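Local coordinates for AA10A (Thermobifida fusca, PDB 5UIZ), which is a copper-dependent lytic polysaccharide monooxygenase of family AA10 that probably cleaves crystalline polysaccharide chains by oxidation, at residues A[41-46]-A[132-137]; A[149-154]-A[187-192]. All blocks are in the same frame, centred on the assembly; numbering follows the deposited sequence.

Contact 1. Residues A[41-46]-A[132-137]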
# COMPACT_ATOMS: atom_id res chain seq x y z
N ILE A 41 -1.80 6.41 5.76
CA ILE A 41 -0.83 7.26 6.43
C ILE A 41 -0.05 6.48 7.50
O ILE A 41 1.12 6.76 7.70
CB ILE A 41 -1.58 8.44 7.12
CG1 ILE A 41 -2.37 9.22 6.08
CG2 ILE A 41 -0.64 9.39 7.87
CD1 ILE A 41 -1.64 9.44 4.76
N ASN A 42 -0.73 5.60 8.23
CA ASN A 42 -0.12 4.69 9.21
C ASN A 42 -0.76 3.32 9.10
O ASN A 42 -1.98 3.21 9.15
CB ASN A 42 -0.27 5.16 10.67
CG ASN A 42 0.22 4.11 11.69
OD1 ASN A 42 -0.57 3.29 12.19
ND2 ASN A 42 1.50 4.09 11.94
N PRO A 43 0.05 2.27 8.90
CA PRO A 43 1.47 2.25 8.55
C PRO A 43 1.59 2.76 7.12
O PRO A 43 0.91 2.29 6.25
CB PRO A 43 1.87 0.80 8.67
CG PRO A 43 0.62 0.04 8.45
CD PRO A 43 -0.51 0.91 8.92
N ALA A 44 2.45 3.75 6.94
CA ALA A 44 2.59 4.45 5.69
C ALA A 44 2.79 3.49 4.53
O ALA A 44 3.60 2.56 4.61
CB ALA A 44 3.79 5.37 5.76
N THR A 45 2.08 3.74 3.44
CA THR A 45 2.28 2.96 2.24
C THR A 45 3.68 3.22 1.64
O THR A 45 4.39 4.12 2.02
CB THR A 45 1.23 3.30 1.14
OG1 THR A 45 1.18 4.71 0.93
CG2 THR A 45 -0.09 2.87 1.57
N ARG A 46 4.03 2.42 0.67
CA ARG A 46 5.28 2.59 -0.01
C ARG A 46 5.46 3.96 -0.67
O ARG A 46 6.50 4.57 -0.45
CB ARG A 46 5.48 1.46 -1.03
CG ARG A 46 5.77 0.13 -0.37
CD ARG A 46 5.94 -1.01 -1.37
NE ARG A 46 6.29 -2.23 -0.64
CZ ARG A 46 6.49 -3.43 -1.18
NH1 ARG A 46 6.36 -3.66 -2.48
NH2 ARG A 46 6.86 -4.43 -0.41
N ASN A 132 1.20 -6.92 16.62
CA ASN A 132 0.24 -7.78 15.94
C ASN A 132 -1.12 -7.16 15.85
O ASN A 132 -1.83 -7.40 14.90
CB ASN A 132 0.19 -9.19 16.53
CG ASN A 132 1.46 -9.96 16.21
OD1 ASN A 132 2.43 -9.90 16.96
ND2 ASN A 132 1.49 -10.62 15.04
N THR A 133 -1.47 -6.32 16.81
CA THR A 133 -2.69 -5.54 16.72
C THR A 133 -2.24 -4.13 16.43
O THR A 133 -1.41 -3.62 17.15
CB THR A 133 -3.47 -5.65 18.04
OG1 THR A 133 -3.93 -7.01 18.13
CG2 THR A 133 -4.63 -4.70 18.08
N PHE A 134 -2.74 -3.55 15.34
CA PHE A 134 -2.32 -2.21 14.93
C PHE A 134 -3.48 -1.51 14.27
O PHE A 134 -4.50 -2.15 13.92
CB PHE A 134 -1.09 -2.24 14.01
CG PHE A 134 -1.30 -2.97 12.71
CD1 PHE A 134 -1.17 -4.35 12.64
CD2 PHE A 134 -1.64 -2.28 11.57
CE1 PHE A 134 -1.40 -5.03 11.46
CE2 PHE A 134 -1.87 -2.96 10.38
CZ PHE A 134 -1.75 -4.34 10.32
N THR A 135 -3.33 -0.19 14.15
CA THR A 135 -4.34 0.69 13.56
C THR A 135 -3.98 1.11 12.14
O THR A 135 -2.87 1.52 11.83
CB THR A 135 -4.57 1.96 14.46
OG1 THR A 135 -5.05 1.53 15.75
CG2 THR A 135 -5.60 2.91 13.84
N ILE A 136 -4.96 1.01 11.26
CA ILE A 136 -4.85 1.54 9.94
C ILE A 136 -5.49 2.90 9.93
O ILE A 136 -6.67 3.03 10.25
CB ILE A 136 -5.54 0.65 8.93
CG1 ILE A 136 -4.94 -0.77 9.02
CG2 ILE A 136 -5.49 1.30 7.55
CD1 ILE A 136 -4.47 -1.42 7.73
N HIS A 137 -4.72 3.91 9.52
CA HIS A 137 -5.23 5.27 9.37
C HIS A 137 -5.15 5.68 7.86
O HIS A 137 -4.07 5.77 7.24
CB HIS A 137 -4.43 6.19 10.29
CG HIS A 137 -4.69 7.63 10.08
ND1 HIS A 137 -3.77 8.58 10.43
CD2 HIS A 137 -5.75 8.28 9.53
CE1 HIS A 137 -4.26 9.77 10.13
NE2 HIS A 137 -5.44 9.61 9.55
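Two residues, Ile41 and Asn42, are set against the single His137 in a classic beta bulge, where the edge strand 38-42 pairs antiparallel with strand 133-140 in the three-stranded sheet of the LPMO beta-sandwich. The carbonyl O of His137 receives both backbone N-H groups of the bulge: Ile41 N binds it at 2.8 Å, while Asn42 N reaches it only weakly, at 3.5 Å. The return bond, His137 N to Asn42 O at 2.9 Å, is nearly straight at 171°. Asn42 O also takes a CA-H...O contact from Ile136 CA at 3.4 Å.

The Ile41 side chain runs alongside that of His137, in the same direction. Starting at the root of the side chain, Ile41 CB sits over one face of the His137 imidazole, offset toward the rim and 4.3 Å from the ring centroid, a CH-pi contact. Farther out, its CG2, anti to the backbone N, stays beside the ring at His137 ND1, whereas CG1, beside the backbone N, lies near His137 O; the terminal CD1, carried on CG1, leads away from the 132-137 segment. The imidazole has a second hold, since His137 NE2 is hydrogen-bonded to Asn184, so the ring is pinned at NE2 as well as flanked by Ile41.

Beyond the bulge a cis peptide bond precedes Pro43 and the chain leaves the sheet, heading for helix 46-54, whose N-cap is Thr45. On the buried side Pro43 touches Val219 and Ile136 packs on Val200, both of the facing mixed sheet. An apolar touch between the two segments is Pro43 CD against Phe134 CD2, 4.3 Å apart.

Contact 2. Residues A[149-154]-A[187-192]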
# COMPACT_ATOMS: atom_id res chain seq x y z
N PHE A 149 -13.26 -1.88 3.52
CA PHE A 149 -11.83 -2.05 3.44
C PHE A 149 -11.57 -3.52 3.60
O PHE A 149 -12.25 -4.16 4.45
CB PHE A 149 -11.13 -1.37 4.58
CG PHE A 149 -11.24 0.10 4.56
CD1 PHE A 149 -10.28 0.86 3.91
CD2 PHE A 149 -12.26 0.73 5.22
CE1 PHE A 149 -10.36 2.23 3.89
CE2 PHE A 149 -12.34 2.11 5.23
CZ PHE A 149 -11.39 2.87 4.56
N LEU A 150 -10.66 -4.06 2.81
CA LEU A 150 -10.07 -5.42 3.06
C LEU A 150 -8.62 -5.27 3.44
O LEU A 150 -7.93 -4.48 2.84
CB LEU A 150 -10.19 -6.29 1.81
CG LEU A 150 -11.62 -6.45 1.34
CD1 LEU A 150 -11.70 -7.18 0.01
CD2 LEU A 150 -12.43 -7.19 2.39
N VAL A 151 -8.15 -5.96 4.47
CA VAL A 151 -6.77 -5.86 4.89
C VAL A 151 -6.19 -7.23 4.87
O VAL A 151 -6.65 -8.11 5.62
CB VAL A 151 -6.64 -5.24 6.28
CG1 VAL A 151 -5.17 -5.11 6.68
CG2 VAL A 151 -7.26 -3.86 6.32
N TYR A 152 -5.19 -7.41 3.99
CA TYR A 152 -4.43 -8.63 3.89
C TYR A 152 -3.03 -8.43 4.51
O TYR A 152 -2.47 -7.33 4.48
CB TYR A 152 -4.28 -9.00 2.42
CG TYR A 152 -5.55 -9.38 1.73
CD1 TYR A 152 -6.40 -8.41 1.21
CD2 TYR A 152 -5.89 -10.72 1.55
CE1 TYR A 152 -7.56 -8.74 0.59
CE2 TYR A 152 -7.04 -11.05 0.90
CZ TYR A 152 -7.89 -10.05 0.44
OH TYR A 152 -9.02 -10.38 -0.19
N VAL A 153 -2.46 -9.49 5.05
CA VAL A 153 -1.07 -9.45 5.53
C VAL A 153 -0.35 -10.71 5.04
O VAL A 153 -0.94 -11.84 5.02
CB VAL A 153 -0.95 -9.33 7.08
CG1 VAL A 153 0.50 -9.07 7.48
CG2 VAL A 153 -1.76 -8.14 7.59
N THR A 154 0.91 -10.52 4.65
CA THR A 154 1.74 -11.63 4.22
C THR A 154 1.86 -12.73 5.32
O THR A 154 1.84 -12.44 6.52
CB THR A 154 3.16 -11.16 3.81
OG1 THR A 154 3.66 -10.25 4.78
CG2 THR A 154 3.10 -10.45 2.46
N PHE A 187 -9.24 2.25 11.91
CA PHE A 187 -9.77 1.01 12.51
C PHE A 187 -8.58 0.10 12.85
O PHE A 187 -7.53 0.21 12.26
CB PHE A 187 -10.73 0.30 11.57
CG PHE A 187 -10.17 0.01 10.20
CD1 PHE A 187 -9.51 -1.18 9.95
CD2 PHE A 187 -10.30 0.91 9.18
CE1 PHE A 187 -8.99 -1.45 8.70
CE2 PHE A 187 -9.77 0.67 7.94
CZ PHE A 187 -9.10 -0.53 7.71
N THR A 188 -8.79 -0.77 13.81
CA THR A 188 -7.76 -1.62 14.38
C THR A 188 -7.92 -3.03 13.83
O THR A 188 -9.03 -3.52 13.68
CB THR A 188 -7.90 -1.64 15.92
OG1 THR A 188 -7.99 -0.29 16.40
CG2 THR A 188 -6.73 -2.32 16.58
N VAL A 189 -6.81 -3.66 13.48
CA VAL A 189 -6.83 -4.97 12.88
C VAL A 189 -5.87 -5.80 13.71
O VAL A 189 -5.02 -5.27 14.39
CB VAL A 189 -6.41 -4.95 11.42
CG1 VAL A 189 -7.12 -3.86 10.64
CG2 VAL A 189 -4.92 -4.79 11.28
N HIS A 190 -6.02 -7.11 13.64
CA HIS A 190 -5.14 -8.00 14.30
C HIS A 190 -4.61 -8.94 13.27
O HIS A 190 -5.39 -9.55 12.52
CB HIS A 190 -5.87 -8.79 15.40
CG HIS A 190 -4.98 -9.80 16.02
ND1 HIS A 190 -3.92 -9.45 16.83
CD2 HIS A 190 -4.89 -11.13 15.83
CE1 HIS A 190 -3.27 -10.53 17.20
NE2 HIS A 190 -3.80 -11.56 16.57
N ALA A 191 -3.28 -9.08 13.22
CA ALA A 191 -2.64 -10.00 12.26
C ALA A 191 -1.91 -11.07 13.03
O ALA A 191 -0.79 -10.83 13.50
CB ALA A 191 -1.67 -9.26 11.36
N PRO A 192 -2.51 -12.26 13.13
CA PRO A 192 -2.02 -13.27 14.06
C PRO A 192 -0.79 -13.99 13.54
O PRO A 192 -0.63 -14.10 12.33
CB PRO A 192 -3.17 -14.27 14.15
CG PRO A 192 -3.96 -14.06 12.89
CD PRO A 192 -3.82 -12.60 12.55
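Phe149 and Phe187 meet inside the beta-sandwich, where strand 146-154 of the mixed sheet faces strand 184-190 of the three-stranded sheet. The two strand segments run in roughly the same direction, 35° apart with axes 9.2 Å at closest approach, and no hydrogen bond joins them. Phe187 has CG between the backbone N and the carbonyl carbon (chi1 55°), a crowded position from which the ring extends to Phe149. The rings cross obliquely, planes at 44°: Phe187 CE2 lies over one face of the Phe149 ring toward its rim, 3.7 Å from Phe149 CD2, while Phe187 CZ touches Phe149 CB at 3.8 Å.

At the CE1 edge of the Phe187 ring, Val151 CG2 lies in the ring plane, 3.8 Å from Phe187 CE1. That methyl, anti to its carbonyl carbon, also reaches Val189 CG1. Further rings join this layer, Trp204 meeting Phe149 and His174 meeting Phe187. Toward Val153 and Ala191 the two segments come closer, and Val153 CG2 rests 3.9 Å from Ala191 CB.

From the N-terminal copper ligand His37 the chain runs along strand 38-42, and contact 1 closes a long excursion of 85 residues that carries several helices when strand 133-140 returns beside it. The chain then passes His144, the other copper-binding histidine, and crosses into strand 146-154 of the mixed sheet. Contact 2 then closes a shorter, helix-free loop of 32 residues as strand 184-190 comes to lie opposite. The two closures are in series, neither nested nor crossed. Contact 1 ties neighbours within one sheet, contact 2 ties the two sheets face to face. They meet where 132-137 borders 187-192: probable hydrogen bonds join Thr133 to His190 and Asn132 to Ala191.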